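Local coordinates for protein transcriptional regulator AefR (Pseudomonas syringae pv. tomato, PDB 3CDL) that probably binds promoter DNA through an N-terminal helix-turn-helix domain and regulates transcription as a member of the TetR family, at residues 8-11 with 12-15; 43-46 with 47-50. All coordinates share one frame; numbering follows the deposited sequence.

Interaction 1 of 2, residues 8-11 with 12-15; sequences DQKR and ESIV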
loop_
_atom_site.group_PDB
_atom_site.type_symbol
_atom_site.label_atom_id
_atom_site.label_comp_id
_atom_site.label_asym_id
_atom_site.label_seq_id
_atom_site.Cartn_x
_atom_site.Cartn_y
_atom_site.Cartn_z
ATOM N N ASP B 8 12.927 26.843 -5.736
ATOM C CA ASP B 8 12.090 28.035 -5.523
ATOM C C ASP B 8 11.318 27.890 -4.206
ATOM O O ASP B 8 10.457 26.987 -4.066
ATOM C CB ASP B 8 11.127 28.239 -6.717
ATOM C CG ASP B 8 10.035 29.336 -6.483
ATOM O OD1 ASP B 8 9.498 29.838 -7.542
ATOM O OD2 ASP B 8 9.837 29.756 -5.363
ATOM N N GLN B 9 11.609 28.792 -3.257
ATOM C CA GLN B 9 11.019 28.696 -1.913
ATOM C C GLN B 9 9.558 29.193 -1.805
ATOM O O GLN B 9 8.836 28.811 -0.877
ATOM C CB GLN B 9 11.927 29.328 -0.849
ATOM C CG GLN B 9 11.791 28.671 0.535
ATOM C CD GLN B 9 13.095 28.637 1.336
ATOM O OE1 GLN B 9 14.119 29.196 0.892
ATOM N NE2 GLN B 9 13.052 27.980 2.530
ATOM N N LYS B 10 9.123 30.021 -2.753
ATOM C CA LYS B 10 7.728 30.446 -2.780
ATOM C C LYS B 10 6.804 29.410 -3.421
ATOM O O LYS B 10 5.628 29.323 -3.054
ATOM C CB LYS B 10 7.562 31.802 -3.457
ATOM C CG LYS B 10 6.287 32.539 -3.032
ATOM C CD LYS B 10 6.263 32.857 -1.524
ATOM C CE LYS B 10 7.237 33.982 -1.137
ATOM N NZ LYS B 10 6.937 35.270 -1.816
ATOM N N ARG B 11 7.329 28.639 -4.377
ATOM C CA ARG B 11 6.600 27.491 -4.909
ATOM C C ARG B 11 6.386 26.488 -3.788
ATOM O O ARG B 11 5.265 26.006 -3.585
ATOM C CB ARG B 11 7.336 26.831 -6.087
ATOM C CG ARG B 11 6.674 27.052 -7.452
ATOM C CD ARG B 11 6.804 25.847 -8.401
ATOM N NE ARG B 11 5.799 25.900 -9.476
ATOM C CZ ARG B 11 5.528 24.912 -10.330
ATOM N NH1 ARG B 11 6.183 23.757 -10.262
ATOM N NH2 ARG B 11 4.590 25.077 -11.260
ATOM N N GLU B 12 7.465 26.205 -3.054
ATOM C CA GLU B 12 7.439 25.251 -1.949
ATOM C C GLU B 12 6.451 25.688 -0.890
ATOM O O GLU B 12 5.696 24.869 -0.369
ATOM C CB GLU B 12 8.829 25.058 -1.327
ATOM C CG GLU B 12 9.904 24.491 -2.266
ATOM C CD GLU B 12 9.654 23.045 -2.709
ATOM O OE1 GLU B 12 10.496 22.521 -3.475
ATOM O OE2 GLU B 12 8.637 22.433 -2.299
ATOM N N SER B 13 6.455 26.984 -0.593
ATOM C CA SER B 13 5.494 27.594 0.318
ATOM C C SER B 13 4.060 27.184 -0.044
ATOM O O SER B 13 3.321 26.666 0.796
ATOM C CB SER B 13 5.657 29.120 0.280
ATOM O OG SER B 13 5.000 29.765 1.356
ATOM N N ILE B 14 3.683 27.396 -1.301
ATOM C CA ILE B 14 2.328 27.090 -1.782
ATOM C C ILE B 14 2.033 25.575 -1.801
ATOM O O ILE B 14 0.947 25.137 -1.390
ATOM C CB ILE B 14 2.086 27.695 -3.189
ATOM C CG1 ILE B 14 2.326 29.211 -3.175
ATOM C CG2 ILE B 14 0.691 27.351 -3.691
ATOM C CD1 ILE B 14 2.616 29.810 -4.541
ATOM N N VAL B 15 2.993 24.788 -2.288
ATOM C CA VAL B 15 2.894 23.326 -2.260
ATOM C C VAL B 15 2.656 22.850 -0.826
ATOM O O VAL B 15 1.757 22.039 -0.596
ATOM C CB VAL B 15 4.159 22.646 -2.842
ATOM C CG1 VAL B 15 4.144 21.153 -2.582
ATOM C CG2 VAL B 15 4.285 22.924 -4.336
#
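D8 and E12 meet over the first turn of helix 9-24, where E12 N donates to D8 O at 3.3 Å in a nearly straight bond. The E12 side chain lies on the same carbonyl: its CG approaches D8 O to 3.1 Å. That approach follows from chi1 of -62°, which swings CG back toward the N-terminal side of the helix, onto D8 O; the bend at chi2 then turns the carboxylate. Three further i to i+4 bonds continue the helix, from S13 N to Q9 O, from I14 N to K10 O and from V15 N to R11 O, the last at 2.9 Å. Aliphatic groups pack against these oxygens as well. I14 CG1 and CD1 run alongside K10 O, CG1 at 3.3 Å, and V15 CG2 lies 3.3 Å from R11 O. On the exposed side, the bent K10 chain passes S13, with K10 CD lying 4.2 Å from S13 CB.

D8 is the N-cap. Its OD2 takes R11 N at 2.9 Å from well above the carboxylate plane, and K10 N in a weak, bent bond at 2.7 Å, so one oxygen serves two amides of the first turn. Farther out, E12 OE2 forms a salt bridge with R63 of helix 53-64, while R11 NH2 probably bonds H49 O at the end of helix 43-49; the ion pairs of R11 with E55 and E59 are long and weak. In this probable DNA-binding domain of the TetR family, the polar side chains of the first helix thus reach two other helices, R11 through a backbone carbonyl and E12 through the R63 side chain. A negative carboxylate at the N-cap would also probably interact favourably with the helix dipole, and the R11 guanidinium probably does likewise at the C-terminal end of helix 43-49.

Interaction 2 of 2, residues 43-46 with 47-50; sequences KRTV and YNHF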
loop_
_atom_site.group_PDB
_atom_site.type_symbol
_atom_site.label_atom_id
_atom_site.label_comp_id
_atom_site.label_asym_id
_atom_site.label_seq_id
_atom_site.Cartn_x
_atom_site.Cartn_y
_atom_site.Cartn_z
ATOM N N LYS B 43 -4.116 35.387 -3.643
ATOM C CA LYS B 43 -4.782 34.475 -4.587
ATOM C C LYS B 43 -4.026 34.505 -5.906
ATOM O O LYS B 43 -3.813 33.471 -6.547
ATOM C CB LYS B 43 -6.243 34.867 -4.834
ATOM C CG LYS B 43 -7.226 34.471 -3.746
ATOM C CD LYS B 43 -8.447 35.385 -3.785
ATOM C CE LYS B 43 -9.279 35.284 -2.511
ATOM N NZ LYS B 43 -10.089 36.515 -2.271
ATOM N N ARG B 44 -3.593 35.712 -6.258
ATOM C CA ARG B 44 -2.883 36.012 -7.490
ATOM C C ARG B 44 -1.569 35.224 -7.637
ATOM O O ARG B 44 -1.398 34.492 -8.614
ATOM C CB ARG B 44 -2.661 37.535 -7.579
ATOM C CG ARG B 44 -2.143 38.054 -8.958
ATOM C CD ARG B 44 -1.600 39.500 -8.614
ATOM N NE ARG B 44 -0.895 40.106 -9.752
ATOM C CZ ARG B 44 -1.570 40.831 -10.738
ATOM N NH1 ARG B 44 -2.966 40.965 -10.774
ATOM N NH2 ARG B 44 -0.811 41.367 -11.705
ATOM N N THR B 45 -0.653 35.346 -6.677
ATOM C CA THR B 45 0.644 34.673 -6.827
ATOM C C THR B 45 0.497 33.137 -6.817
ATOM O O THR B 45 1.332 32.413 -7.358
ATOM C CB THR B 45 1.720 35.174 -5.814
ATOM O OG1 THR B 45 1.296 34.896 -4.475
ATOM C CG2 THR B 45 1.978 36.680 -5.971
ATOM N N VAL B 46 -0.592 32.656 -6.222
ATOM C CA VAL B 46 -0.950 31.242 -6.257
ATOM C C VAL B 46 -1.303 30.782 -7.674
ATOM O O VAL B 46 -0.827 29.736 -8.111
ATOM C CB VAL B 46 -2.118 30.915 -5.272
ATOM C CG1 VAL B 46 -2.754 29.564 -5.587
ATOM C CG2 VAL B 46 -1.620 30.926 -3.839
ATOM N N TYR B 47 -2.126 31.555 -8.389
ATOM C CA TYR B 47 -2.537 31.161 -9.742
ATOM C C TYR B 47 -1.398 31.243 -10.755
ATOM O O TYR B 47 -1.375 30.490 -11.737
ATOM C CB TYR B 47 -3.771 31.945 -10.220
ATOM C CG TYR B 47 -5.074 31.484 -9.588
ATOM C CD1 TYR B 47 -5.610 30.234 -9.880
ATOM C CD2 TYR B 47 -5.774 32.303 -8.698
ATOM C CE1 TYR B 47 -6.808 29.802 -9.294
ATOM C CE2 TYR B 47 -6.974 31.882 -8.107
ATOM C CZ TYR B 47 -7.477 30.628 -8.415
ATOM O OH TYR B 47 -8.649 30.208 -7.847
ATOM N N ASN B 48 -0.462 32.163 -10.500
ATOM C CA ASN B 48 0.766 32.309 -11.275
ATOM C C ASN B 48 1.549 31.002 -11.313
ATOM O O ASN B 48 1.896 30.506 -12.384
ATOM C CB ASN B 48 1.645 33.424 -10.689
ATOM C CG ASN B 48 1.050 34.823 -10.878
ATOM O OD1 ASN B 48 0.333 35.097 -11.853
ATOM N ND2 ASN B 48 1.372 35.722 -9.946
ATOM N N HIS B 49 1.810 30.438 -10.140
ATOM C CA HIS B 49 2.522 29.169 -10.052
ATOM C C HIS B 49 1.686 27.982 -10.525
ATOM O O HIS B 49 2.160 27.169 -11.316
ATOM C CB HIS B 49 3.091 28.958 -8.649
ATOM C CG HIS B 49 4.344 29.748 -8.393
ATOM N ND1 HIS B 49 4.624 30.334 -7.176
ATOM C CD2 HIS B 49 5.384 30.064 -9.207
ATOM C CE1 HIS B 49 5.784 30.970 -7.250
ATOM N NE2 HIS B 49 6.264 30.824 -8.472
ATOM N N PHE B 50 0.435 27.903 -10.067
ATOM C CA PHE B 50 -0.475 26.820 -10.444
ATOM C C PHE B 50 -1.821 27.372 -10.852
ATOM O O PHE B 50 -2.572 27.846 -9.991
ATOM C CB PHE B 50 -0.666 25.851 -9.282
ATOM C CG PHE B 50 0.622 25.352 -8.702
ATOM C CD1 PHE B 50 1.283 24.260 -9.276
ATOM C CD2 PHE B 50 1.189 25.982 -7.597
ATOM C CE1 PHE B 50 2.482 23.790 -8.752
ATOM C CE2 PHE B 50 2.388 25.525 -7.066
ATOM C CZ PHE B 50 3.039 24.427 -7.648
#
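K43 O, R44 O and V46 O receive the amides of Y47, N48 and F50 in regular i to i+4 bonds of 3.0 to 3.1 Å, while the bond from H49 N to T45 O, at 3.4 Å, is weak. The Y47 ring leans back toward the preceding turn: with CG beside its own backbone N, chi1 -75°, CD2 comes to 3.1 Å from K43 O, which the ring meets obliquely. N48 folds back in the same sense. Its amide ND2 lies 3.4 Å from T45 CA and 4.1 Å from T45 CG2, the two side chains crossing at a slant. Although ND2 is also 3.3 Å from R44 O, the angle is too poor for a hydrogen bond.

Helix 43-49 is the second helix of the predicted helix-turn-helix motif, the recognition helix in TetR-family regulators, and the exposed K43, R44, Y47 and N48 are consistent with a DNA-facing surface. The opposite character belongs to V46, buried against M32 and A36 of helix 32-39 and V41 of the turn. S42 OG, just before the segment, accepts from T45 N at the start of the helix. F50 leaves helical geometry and buries its ring against R11 and V15 of helix 9-24 and L56 of helix 53-64. H49 ND1 is buried with no polar partner in the model, 3.9 Å from T45 O.

In the fold
From the N terminus the chain first enters interaction 1, the opening turns of helix 9-24, then passes through helix 32-39 and the turn after it before forming interaction 2 on helix 43-49. Neither contact closes a loop; each lies within successive turns of one helix, and the two follow in series and neither nest nor cross. Their centres are about 11 Å apart, and they touch directly where side chains of helix 9-24 meet the end of helix 43-49, I14 CD1 packing 3.4 Å from H49 ND1. Together they tie the first helix to the end of the predicted recognition helix, with helix 53-64 packed against both.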